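Local coordinates for amidohydrolase family protein (Acinetobacter baumannii, PDB 4I6K) that probably acts as a 2-pyrone-4,6-dicarboxylic acid hydrolase or a related enzyme of the amidohydrolase family, at residues A[74-85]-A[97-105]; A[119-130]-A[151-161]. All coordinates share one frame; numbering follows the deposited sequence.

Interaction 1: residues A[74-85]-A[97-105]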
loop_
_atom_site.group_PDB
_atom_site.type_symbol
_atom_site.label_atom_id
_atom_site.label_comp_id
_atom_site.label_asym_id
_atom_site.label_seq_id
_atom_site.Cartn_x
_atom_site.Cartn_y
_atom_site.Cartn_z
ATOM N N GLN A 74 6.093 5.157 -2.825
ATOM C CA GLN A 74 7.091 5.208 -3.899
ATOM C C GLN A 74 6.745 4.216 -5.005
ATOM O O GLN A 74 6.554 3.035 -4.734
ATOM C CB GLN A 74 8.486 4.887 -3.343
ATOM C CG GLN A 74 9.558 4.588 -4.413
ATOM C CD GLN A 74 10.128 5.857 -5.008
ATOM O OE1 GLN A 74 9.533 6.918 -4.880
ATOM N NE2 GLN A 74 11.286 5.760 -5.646
ATOM N N PRO A 75 6.684 4.692 -6.263
ATOM C CA PRO A 75 6.300 3.859 -7.395
ATOM C C PRO A 75 7.424 2.957 -7.879
ATOM O O PRO A 75 8.587 3.331 -7.830
ATOM C CB PRO A 75 5.948 4.877 -8.486
ATOM C CG PRO A 75 5.986 6.226 -7.828
ATOM C CD PRO A 75 6.868 6.098 -6.650
ATOM N N SER A 76 7.054 1.769 -8.340
ATOM C CA SER A 76 7.997 0.804 -8.890
ATOM C C SER A 76 8.924 1.398 -9.946
ATOM O O SER A 76 10.135 1.173 -9.915
ATOM C CB SER A 76 7.240 -0.370 -9.510
ATOM O OG SER A 76 6.301 0.101 -10.462
ATOM N N PHE A 77 8.364 2.158 -10.881
ATOM C CA PHE A 77 9.156 2.658 -12.006
ATOM C C PHE A 77 10.143 3.740 -11.621
ATOM O O PHE A 77 10.987 4.122 -12.434
ATOM C CB PHE A 77 8.258 3.146 -13.143
ATOM C CG PHE A 77 7.215 4.113 -12.709
ATOM C CD1 PHE A 77 7.507 5.470 -12.620
ATOM C CD2 PHE A 77 5.936 3.671 -12.388
ATOM C CE1 PHE A 77 6.538 6.382 -12.221
ATOM C CE2 PHE A 77 4.968 4.564 -11.980
ATOM C CZ PHE A 77 5.264 5.922 -11.893
ATOM N N LEU A 78 10.049 4.226 -10.383
ATOM C CA LEU A 78 10.998 5.231 -9.895
ATOM C C LEU A 78 12.124 4.659 -9.041
ATOM O O LEU A 78 12.937 5.421 -8.517
ATOM C CB LEU A 78 10.288 6.357 -9.151
ATOM C CG LEU A 78 9.420 7.234 -10.057
ATOM C CD1 LEU A 78 8.751 8.297 -9.221
ATOM C CD2 LEU A 78 10.254 7.859 -11.174
ATOM N N GLY A 79 12.171 3.333 -8.902
ATOM C CA GLY A 79 13.288 2.681 -8.211
ATOM C C GLY A 79 13.485 3.176 -6.787
ATOM O O GLY A 79 12.518 3.355 -6.045
ATOM N N THR A 80 14.739 3.401 -6.398
ATOM C CA THR A 80 15.039 3.811 -5.039
ATOM C C THR A 80 15.310 5.303 -4.960
ATOM O O THR A 80 15.809 5.786 -3.954
ATOM C CB THR A 80 16.246 3.079 -4.466
ATOM O OG1 THR A 80 17.420 3.463 -5.195
ATOM C CG2 THR A 80 16.047 1.550 -4.537
ATOM N N ASN A 81 14.982 6.034 -6.020
ATOM C CA ASN A 81 15.035 7.492 -5.961
ATOM C C ASN A 81 13.719 8.024 -5.444
ATOM O O ASN A 81 12.760 8.117 -6.197
ATOM C CB ASN A 81 15.316 8.088 -7.334
ATOM C CG ASN A 81 15.514 9.590 -7.278
ATOM O OD1 ASN A 81 15.127 10.243 -6.305
ATOM N ND2 ASN A 81 16.125 10.148 -8.320
ATOM N N ASN A 82 13.670 8.352 -4.156
ATOM C CA ASN A 82 12.424 8.757 -3.505
ATOM C C ASN A 82 12.159 10.268 -3.551
ATOM O O ASN A 82 11.220 10.767 -2.934
ATOM C CB ASN A 82 12.413 8.265 -2.061
ATOM C CG ASN A 82 12.396 6.745 -1.963
ATOM O OD1 ASN A 82 11.361 6.112 -2.169
ATOM N ND2 ASN A 82 13.544 6.156 -1.640
ATOM N N GLN A 83 12.932 11.007 -4.322
ATOM C CA GLN A 83 12.848 12.459 -4.296
ATOM C C GLN A 83 11.527 13.107 -4.684
ATOM O O GLN A 83 11.110 14.054 -4.045
ATOM C CB GLN A 83 13.953 13.062 -5.151
ATOM C CG GLN A 83 15.251 13.198 -4.423
ATOM C CD GLN A 83 15.146 14.107 -3.238
ATOM O OE1 GLN A 83 14.616 15.203 -3.329
ATOM N NE2 GLN A 83 15.658 13.659 -2.115
ATOM N N ALA A 84 10.867 12.623 -5.721
ATOM C CA ALA A 84 9.570 13.216 -6.080
ATOM C C ALA A 84 8.597 13.165 -4.902
ATOM O O ALA A 84 7.975 14.168 -4.550
ATOM C CB ALA A 84 8.978 12.525 -7.287
ATOM N N MET A 85 8.482 11.985 -4.295
ATOM C CA MET A 85 7.644 11.793 -3.116
ATOM C C MET A 85 8.084 12.649 -1.920
ATOM O O MET A 85 7.250 13.238 -1.221
ATOM C CB MET A 85 7.635 10.318 -2.705
ATOM C CG MET A 85 6.766 10.045 -1.494
ATOM S SD MET A 85 6.728 8.312 -1.032
ATOM C CE MET A 85 8.452 8.040 -0.653
ATOM N N LYS A 97 2.098 11.647 4.600
ATOM C CA LYS A 97 3.270 10.837 4.937
ATOM C C LYS A 97 3.629 9.929 3.763
ATOM O O LYS A 97 2.857 9.811 2.818
ATOM C CB LYS A 97 3.019 10.028 6.210
ATOM C CG LYS A 97 3.079 10.895 7.461
ATOM C CD LYS A 97 2.224 10.369 8.610
ATOM C CE LYS A 97 2.379 11.296 9.811
ATOM N NZ LYS A 97 2.100 10.630 11.110
ATOM N N GLY A 98 4.790 9.281 3.827
ATOM C CA GLY A 98 5.265 8.481 2.713
ATOM C C GLY A 98 5.810 7.093 3.039
ATOM O O GLY A 98 6.194 6.800 4.176
ATOM N N ILE A 99 5.820 6.236 2.022
ATOM C CA ILE A 99 6.444 4.920 2.099
ATOM C C ILE A 99 7.518 4.916 1.032
ATOM O O ILE A 99 7.220 5.091 -0.142
ATOM C CB ILE A 99 5.433 3.780 1.794
ATOM C CG1 ILE A 99 4.299 3.771 2.816
ATOM C CG2 ILE A 99 6.134 2.407 1.726
ATOM C CD1 ILE A 99 4.751 3.495 4.213
ATOM N N ALA A 100 8.763 4.728 1.440
ATOM C CA ALA A 100 9.884 4.800 0.514
ATOM C C ALA A 100 10.245 3.423 -0.006
ATOM O O ALA A 100 9.734 2.402 0.476
ATOM C CB ALA A 100 11.116 5.447 1.194
ATOM N N VAL A 101 11.124 3.414 -1.003
ATOM C CA VAL A 101 11.754 2.195 -1.482
ATOM C C VAL A 101 13.252 2.445 -1.417
ATOM O O VAL A 101 13.734 3.483 -1.880
ATOM C CB VAL A 101 11.305 1.861 -2.910
ATOM C CG1 VAL A 101 12.037 0.625 -3.459
ATOM C CG2 VAL A 101 9.784 1.646 -2.925
ATOM N N VAL A 102 13.974 1.511 -0.803
ATOM C CA VAL A 102 15.401 1.667 -0.553
ATOM C C VAL A 102 16.098 0.339 -0.715
ATOM O O VAL A 102 15.480 -0.699 -0.566
ATOM C CB VAL A 102 15.659 2.136 0.886
ATOM C CG1 VAL A 102 15.021 3.492 1.136
ATOM C CG2 VAL A 102 15.115 1.110 1.856
ATOM N N GLN A 103 17.387 0.376 -1.039
ATOM C CA GLN A 103 18.244 -0.812 -1.016
ATOM C C GLN A 103 18.245 -1.385 0.394
ATOM O O GLN A 103 18.330 -0.624 1.353
ATOM C CB GLN A 103 19.678 -0.415 -1.370
ATOM C CG GLN A 103 19.839 0.208 -2.741
ATOM C CD GLN A 103 19.616 -0.801 -3.847
ATOM O OE1 GLN A 103 19.057 -1.873 -3.616
ATOM N NE2 GLN A 103 20.056 -0.468 -5.056
ATOM N N HIS A 104 18.179 -2.707 0.544
ATOM C CA HIS A 104 18.222 -3.273 1.887
ATOM C C HIS A 104 19.583 -3.043 2.551
ATOM O O HIS A 104 19.759 -3.329 3.736
ATOM C CB HIS A 104 17.833 -4.749 1.912
ATOM C CG HIS A 104 18.825 -5.657 1.256
ATOM N ND1 HIS A 104 18.709 -6.062 -0.058
ATOM C CD2 HIS A 104 19.938 -6.259 1.736
ATOM C CE1 HIS A 104 19.717 -6.861 -0.361
ATOM N NE2 HIS A 104 20.477 -6.995 0.709
ATOM N N THR A 105 20.532 -2.489 1.797
ATOM C CA THR A 105 21.856 -2.186 2.353
ATOM C C THR A 105 22.005 -0.718 2.764
ATOM O O THR A 105 23.064 -0.297 3.235
ATOM C CB THR A 105 22.978 -2.533 1.376
ATOM O OG1 THR A 105 22.754 -1.847 0.132
ATOM C CG2 THR A 105 23.024 -4.039 1.146
#
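Val101, the first residue past strand 96-100, is held by its backbone and its side chain at once, a compact example of how the C-terminal end of a barrel strand receives the loop that follows the preceding strand, 69-73. Its CG2 methyl lies 3.3 Å from Gln74 CG, the two side chains crossing at about a right angle, and its CB rests 3.7 Å from Gly79 O. The main chain of the same valine is read by one amide. Asn82 OD1 accepts from Val101 N at 2.9 Å in a nearly straight bond (165°), while Asn82 ND2 donates to Val101 O at 2.7 Å, with the oxygen close to the plane of the amide. Two bonds of opposite sense fix how the Asn82 amide is turned.

Thr80 adds the outer edge of the contact. Its CA approaches Val101 O at 3.4 Å in a CA-H...O contact, and its CG2 methyl reaches forward to lie 3.9 Å from Gln103 N, alongside the backbone leaving the strand.

Gln74 stiffens the loop from inside. A bend at its second torsion (chi2 81°) turns the amide back over its own segment, where NE2 gives its hydrogens to Gly79 O at 2.7 Å and Asn81 O at 2.8 Å, fastening the type II' turn from Leu78 to Asn81 against which Val101 packs. Its backbone N meanwhile bonds to Ile99 O, continuing the pairing of strands 69-73 and 96-100.

Met85, in the first turn of helix 83-91, sets CE against Ile99 O and Ala100. Met85 and Ala100 also touch Ile119 of strand 119-125, and Val102 packs on Phe142 of helix 137-148, so the contact, formed within one beta-alpha-beta unit, borders the next strand and helix.

Interaction 2: residues A[119-130]-A[151-161]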
loop_
_atom_site.group_PDB
_atom_site.type_symbol
_atom_site.label_atom_id
_atom_site.label_comp_id
_atom_site.label_asym_id
_atom_site.label_seq_id
_atom_site.Cartn_x
_atom_site.Cartn_y
_atom_site.Cartn_z
ATOM N N ILE A 119 8.794 9.902 6.126
ATOM C CA ILE A 119 8.712 8.508 5.665
ATOM C C ILE A 119 8.508 7.583 6.863
ATOM O O ILE A 119 9.237 7.690 7.845
ATOM C CB ILE A 119 9.998 8.072 4.941
ATOM C CG1 ILE A 119 10.258 8.950 3.710
ATOM C CG2 ILE A 119 9.933 6.579 4.602
ATOM C CD1 ILE A 119 9.062 9.068 2.760
ATOM N N VAL A 120 7.527 6.682 6.778
ATOM C CA VAL A 120 7.074 5.900 7.939
ATOM C C VAL A 120 7.075 4.389 7.696
ATOM O O VAL A 120 6.561 3.619 8.508
ATOM C CB VAL A 120 5.656 6.323 8.403
ATOM C CG1 VAL A 120 5.663 7.753 8.923
ATOM C CG2 VAL A 120 4.642 6.174 7.262
ATOM N N GLY A 121 7.649 3.971 6.576
ATOM C CA GLY A 121 7.727 2.554 6.237
ATOM C C GLY A 121 8.460 2.390 4.921
ATOM O O GLY A 121 8.852 3.371 4.296
ATOM N N VAL A 122 8.651 1.148 4.502
ATOM C CA VAL A 122 9.280 0.858 3.229
ATOM C C VAL A 122 8.414 -0.179 2.522
ATOM O O VAL A 122 7.642 -0.883 3.171
ATOM C CB VAL A 122 10.697 0.286 3.417
ATOM C CG1 VAL A 122 11.631 1.355 3.942
ATOM C CG2 VAL A 122 10.662 -0.901 4.370
ATOM N N ARG A 123 8.551 -0.285 1.204
ATOM C CA ARG A 123 7.682 -1.155 0.423
ATOM C C ARG A 123 8.464 -2.206 -0.348
ATOM O O ARG A 123 9.461 -1.899 -1.002
ATOM C CB ARG A 123 6.864 -0.318 -0.553
ATOM C CG ARG A 123 5.723 -1.052 -1.241
ATOM C CD ARG A 123 5.009 -0.096 -2.193
ATOM N NE ARG A 123 3.713 -0.604 -2.630
ATOM C CZ ARG A 123 3.240 -0.476 -3.866
ATOM N NH1 ARG A 123 2.045 -0.965 -4.169
ATOM N NH2 ARG A 123 3.971 0.123 -4.801
ATOM N N LEU A 124 8.001 -3.447 -0.260
ATOM C CA LEU A 124 8.499 -4.531 -1.099
ATOM C C LEU A 124 7.509 -4.749 -2.233
ATOM O O LEU A 124 6.513 -5.452 -2.066
ATOM C CB LEU A 124 8.637 -5.818 -0.284
ATOM C CG LEU A 124 9.891 -5.984 0.570
ATOM C CD1 LEU A 124 9.628 -6.947 1.724
ATOM C CD2 LEU A 124 11.050 -6.472 -0.286
ATOM N N ASN A 125 7.770 -4.119 -3.377
ATOM C CA ASN A 125 6.903 -4.260 -4.535
ATOM C C ASN A 125 7.520 -5.286 -5.450
ATOM O O ASN A 125 8.435 -4.981 -6.202
ATOM C CB ASN A 125 6.742 -2.925 -5.254
ATOM C CG ASN A 125 5.667 -2.965 -6.316
ATOM O OD1 ASN A 125 5.070 -4.013 -6.572
ATOM N ND2 ASN A 125 5.406 -1.819 -6.935
ATOM N N LEU A 126 7.019 -6.512 -5.375
ATOM C CA LEU A 126 7.712 -7.645 -5.979
ATOM C C LEU A 126 7.095 -8.143 -7.267
ATOM O O LEU A 126 7.494 -9.182 -7.774
ATOM C CB LEU A 126 7.819 -8.802 -4.986
ATOM C CG LEU A 126 8.620 -8.467 -3.730
ATOM C CD1 LEU A 126 8.618 -9.667 -2.813
ATOM C CD2 LEU A 126 10.031 -8.035 -4.096
ATOM N N PHE A 127 6.125 -7.416 -7.803
ATOM C CA PHE A 127 5.585 -7.808 -9.086
ATOM C C PHE A 127 6.656 -7.733 -10.162
ATOM O O PHE A 127 7.432 -6.771 -10.207
ATOM C CB PHE A 127 4.361 -6.980 -9.448
ATOM C CG PHE A 127 3.098 -7.531 -8.883
ATOM C CD1 PHE A 127 2.337 -8.432 -9.612
ATOM C CD2 PHE A 127 2.689 -7.189 -7.603
ATOM C CE1 PHE A 127 1.168 -8.969 -9.077
ATOM C CE2 PHE A 127 1.524 -7.713 -7.065
ATOM C CZ PHE A 127 0.758 -8.604 -7.805
ATOM N N GLY A 128 6.704 -8.769 -11.006
ATOM C CA GLY A 128 7.667 -8.857 -12.108
ATOM C C GLY A 128 9.087 -9.066 -11.616
ATOM O O GLY A 128 10.046 -8.947 -12.381
ATOM N N LEU A 129 9.229 -9.384 -10.336
ATOM C CA LEU A 129 10.555 -9.537 -9.743
ATOM C C LEU A 129 10.700 -10.873 -9.035
ATOM O O LEU A 129 9.728 -11.615 -8.874
ATOM C CB LEU A 129 10.826 -8.404 -8.756
ATOM C CG LEU A 129 10.863 -7.003 -9.366
ATOM C CD1 LEU A 129 10.800 -5.976 -8.262
ATOM C CD2 LEU A 129 12.107 -6.821 -10.221
ATOM N N ASN A 130 11.919 -11.181 -8.613
ATOM C CA ASN A 130 12.141 -12.409 -7.876
ATOM C C ASN A 130 11.857 -12.175 -6.412
ATOM O O ASN A 130 12.024 -11.065 -5.909
ATOM C CB ASN A 130 13.574 -12.910 -8.043
ATOM C CG ASN A 130 13.876 -13.363 -9.459
ATOM O OD1 ASN A 130 14.865 -12.939 -10.051
ATOM N ND2 ASN A 130 13.026 -14.228 -10.008
ATOM N N TRP A 151 8.891 1.832 11.915
ATOM C CA TRP A 151 8.398 1.881 10.562
ATOM C C TRP A 151 7.562 0.659 10.286
ATOM O O TRP A 151 7.733 -0.370 10.926
ATOM C CB TRP A 151 9.587 1.879 9.617
ATOM C CG TRP A 151 10.037 3.231 9.297
ATOM C CD1 TRP A 151 9.604 4.391 9.867
ATOM C CD2 TRP A 151 11.032 3.593 8.337
ATOM N NE1 TRP A 151 10.261 5.459 9.308
ATOM C CE2 TRP A 151 11.148 4.996 8.369
ATOM C CE3 TRP A 151 11.832 2.864 7.447
ATOM C CZ2 TRP A 151 12.034 5.693 7.539
ATOM C CZ3 TRP A 151 12.711 3.556 6.619
ATOM C CH2 TRP A 151 12.810 4.955 6.677
ATOM N N GLN A 152 6.665 0.765 9.316
ATOM C CA GLN A 152 5.934 -0.400 8.841
ATOM C C GLN A 152 6.664 -1.021 7.625
ATOM O O GLN A 152 7.514 -0.375 6.979
ATOM C CB GLN A 152 4.529 0.024 8.438
ATOM C CG GLN A 152 4.515 0.923 7.196
ATOM C CD GLN A 152 3.111 1.252 6.753
ATOM O OE1 GLN A 152 2.393 1.968 7.441
ATOM N NE2 GLN A 152 2.700 0.709 5.607
ATOM N N VAL A 153 6.343 -2.278 7.328
ATOM C CA VAL A 153 6.748 -2.905 6.070
ATOM C C VAL A 153 5.520 -3.199 5.192
ATOM O O VAL A 153 4.655 -3.995 5.566
ATOM C CB VAL A 153 7.559 -4.201 6.297
ATOM C CG1 VAL A 153 7.813 -4.915 4.979
ATOM C CG2 VAL A 153 8.872 -3.896 7.001
ATOM N N GLU A 154 5.462 -2.544 4.032
ATOM C CA GLU A 154 4.350 -2.668 3.084
ATOM C C GLU A 154 4.695 -3.654 1.970
ATOM O O GLU A 154 5.794 -3.609 1.406
ATOM C CB GLU A 154 4.014 -1.291 2.490
ATOM C CG GLU A 154 2.786 -1.252 1.572
ATOM C CD GLU A 154 2.546 0.136 0.957
ATOM O OE1 GLU A 154 3.407 1.034 1.109
ATOM O OE2 GLU A 154 1.487 0.330 0.323
ATOM N N LEU A 155 3.762 -4.550 1.655
ATOM C CA LEU A 155 3.983 -5.530 0.589
ATOM C C LEU A 155 3.019 -5.337 -0.571
ATOM O O LEU A 155 1.812 -5.175 -0.383
ATOM C CB LEU A 155 3.836 -6.970 1.105
ATOM C CG LEU A 155 4.530 -7.298 2.430
ATOM C CD1 LEU A 155 4.327 -8.768 2.820
ATOM C CD2 LEU A 155 6.002 -6.937 2.354
ATOM N N HIS A 156 3.566 -5.354 -1.775
ATOM C CA HIS A 156 2.752 -5.511 -2.948
ATOM C C HIS A 156 3.306 -6.719 -3.674
ATOM O O HIS A 156 4.435 -6.693 -4.151
ATOM C CB HIS A 156 2.808 -4.274 -3.826
ATOM C CG HIS A 156 1.863 -4.332 -4.982
ATOM N ND1 HIS A 156 2.253 -4.081 -6.283
ATOM C CD2 HIS A 156 0.547 -4.650 -5.037
ATOM C CE1 HIS A 156 1.212 -4.220 -7.083
ATOM N NE2 HIS A 156 0.164 -4.563 -6.353
ATOM N N ALA A 157 2.515 -7.787 -3.727
ATOM C CA ALA A 157 3.018 -9.061 -4.191
ATOM C C ALA A 157 1.897 -10.066 -4.401
ATOM O O ALA A 157 0.837 -9.962 -3.786
ATOM C CB ALA A 157 4.035 -9.609 -3.201
ATOM N N PRO A 158 2.136 -11.051 -5.279
ATOM C CA PRO A 158 1.179 -12.112 -5.542
ATOM C C PRO A 158 1.115 -13.091 -4.373
ATOM O O PRO A 158 2.120 -13.297 -3.675
ATOM C CB PRO A 158 1.770 -12.811 -6.768
ATOM C CG PRO A 158 3.264 -12.569 -6.638
ATOM C CD PRO A 158 3.349 -11.171 -6.111
ATOM N N PRO A 159 -0.063 -13.707 -4.170
ATOM C CA PRO A 159 -0.256 -14.623 -3.061
ATOM C C PRO A 159 0.842 -15.691 -2.944
ATOM O O PRO A 159 1.236 -16.046 -1.831
ATOM C CB PRO A 159 -1.629 -15.218 -3.349
ATOM C CG PRO A 159 -2.379 -14.029 -3.932
ATOM C CD PRO A 159 -1.335 -13.388 -4.853
ATOM N N LYS A 160 1.353 -16.171 -4.071
ATOM C CA LYS A 160 2.420 -17.158 -4.045
ATOM C C LYS A 160 3.684 -16.596 -3.389
ATOM O O LYS A 160 4.513 -17.345 -2.885
ATOM C CB LYS A 160 2.714 -17.669 -5.460
ATOM C CG LYS A 160 3.332 -16.643 -6.405
ATOM C CD LYS A 160 3.493 -17.242 -7.797
ATOM C CE LYS A 160 3.761 -16.206 -8.882
ATOM N NZ LYS A 160 5.203 -16.112 -9.253
ATOM N N TYR A 161 3.812 -15.271 -3.394
ATOM C CA TYR A 161 4.956 -14.603 -2.801
ATOM C C TYR A 161 4.655 -14.276 -1.344
ATOM O O TYR A 161 5.520 -14.430 -0.459
ATOM C CB TYR A 161 5.274 -13.318 -3.572
ATOM C CG TYR A 161 6.211 -13.482 -4.761
ATOM C CD1 TYR A 161 6.788 -12.369 -5.357
ATOM C CD2 TYR A 161 6.517 -14.741 -5.290
ATOM C CE1 TYR A 161 7.648 -12.487 -6.439
ATOM C CE2 TYR A 161 7.388 -14.875 -6.390
ATOM C CZ TYR A 161 7.948 -13.729 -6.959
ATOM O OH TYR A 161 8.818 -13.794 -8.047
#
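Arg123 and Asn125 of one strand lie beside Glu154 and His156 of the next, an adjacent parallel pair in the (beta/alpha)8 barrel of the amidohydrolase fold, and helix 137-148 makes the crossover between them. Parallel backbone bonds run unbroken from the Val120-Gln152 pair to the His156-Leu126 pair. The strands pack closely, and the apolar face is tight. There Leu124 CD1 meets Leu155 CD2 at 3.7 Å, the two side chains running side by side, with Leu155 packing on helix 159-169, while Val122 CG1 approaches Trp151 CZ3 at 3.6 Å. The indole itself lies with one face over the backbone of Val120 and Gly121.

The opposite face carries charge. Arg123 NE and Glu154 OE2 form a long salt bridge of 3.8 Å; each residue has a stronger partner elsewhere, Asp179 for the arginine and Lys210 for the glutamate. The guanidinium and imidazole planes are nearly parallel, 14° apart, with His156 CB over a guanidinium face, 3.4 Å from Arg123 NH1. Arg123 and Asn125 also bond a citrate, probably from the crystallisation liquor, consistent with a pocket for an acidic ligand on this face.

Beyond the strands the contact loosens. Leu129 and Asn130 are exposed and across the contact meet only Tyr161, whose OH donates to Leu129 O, though the modelled length is doubtfully short. Between the two regimes stands Phe127: Pro158 CD lies over one face of its ring, 4.1 Å from the centroid, while CE2 sits above the centre of the His156 imidazole.

That imidazole is placed by a first torsion that sets CG anti to the backbone N (chi1 -174°). Its ND1 donates to Asn125 OD1 at 2.8 Å, the acceptor near the ring plane but the donor 49° above the plane of the asparagine carbonyl.

How the interactions relate
Read from the N terminus, the chain leaves strand 69-73, passes through the loop and helix 83-91, and returns as strand 96-100; interaction 1 closes this excursion. Only then does the chain enter strand 119-125, leave through helix 137-148 and come back as strand 152-156, where interaction 2 closes the next. The two therefore follow in series, neither nested nor crossed. They are joined laterally, because strands 96-100 and 119-125 are neighbours: Gly98 O meets Val120 N at 2.9 Å, and Ala100 O meets Arg123 N at 3.0 Å, both probable hydrogen bonds. Successive beta-alpha-beta units thus build four consecutive barrel strands, and Ser76 packs on Asn125 beside the citrate.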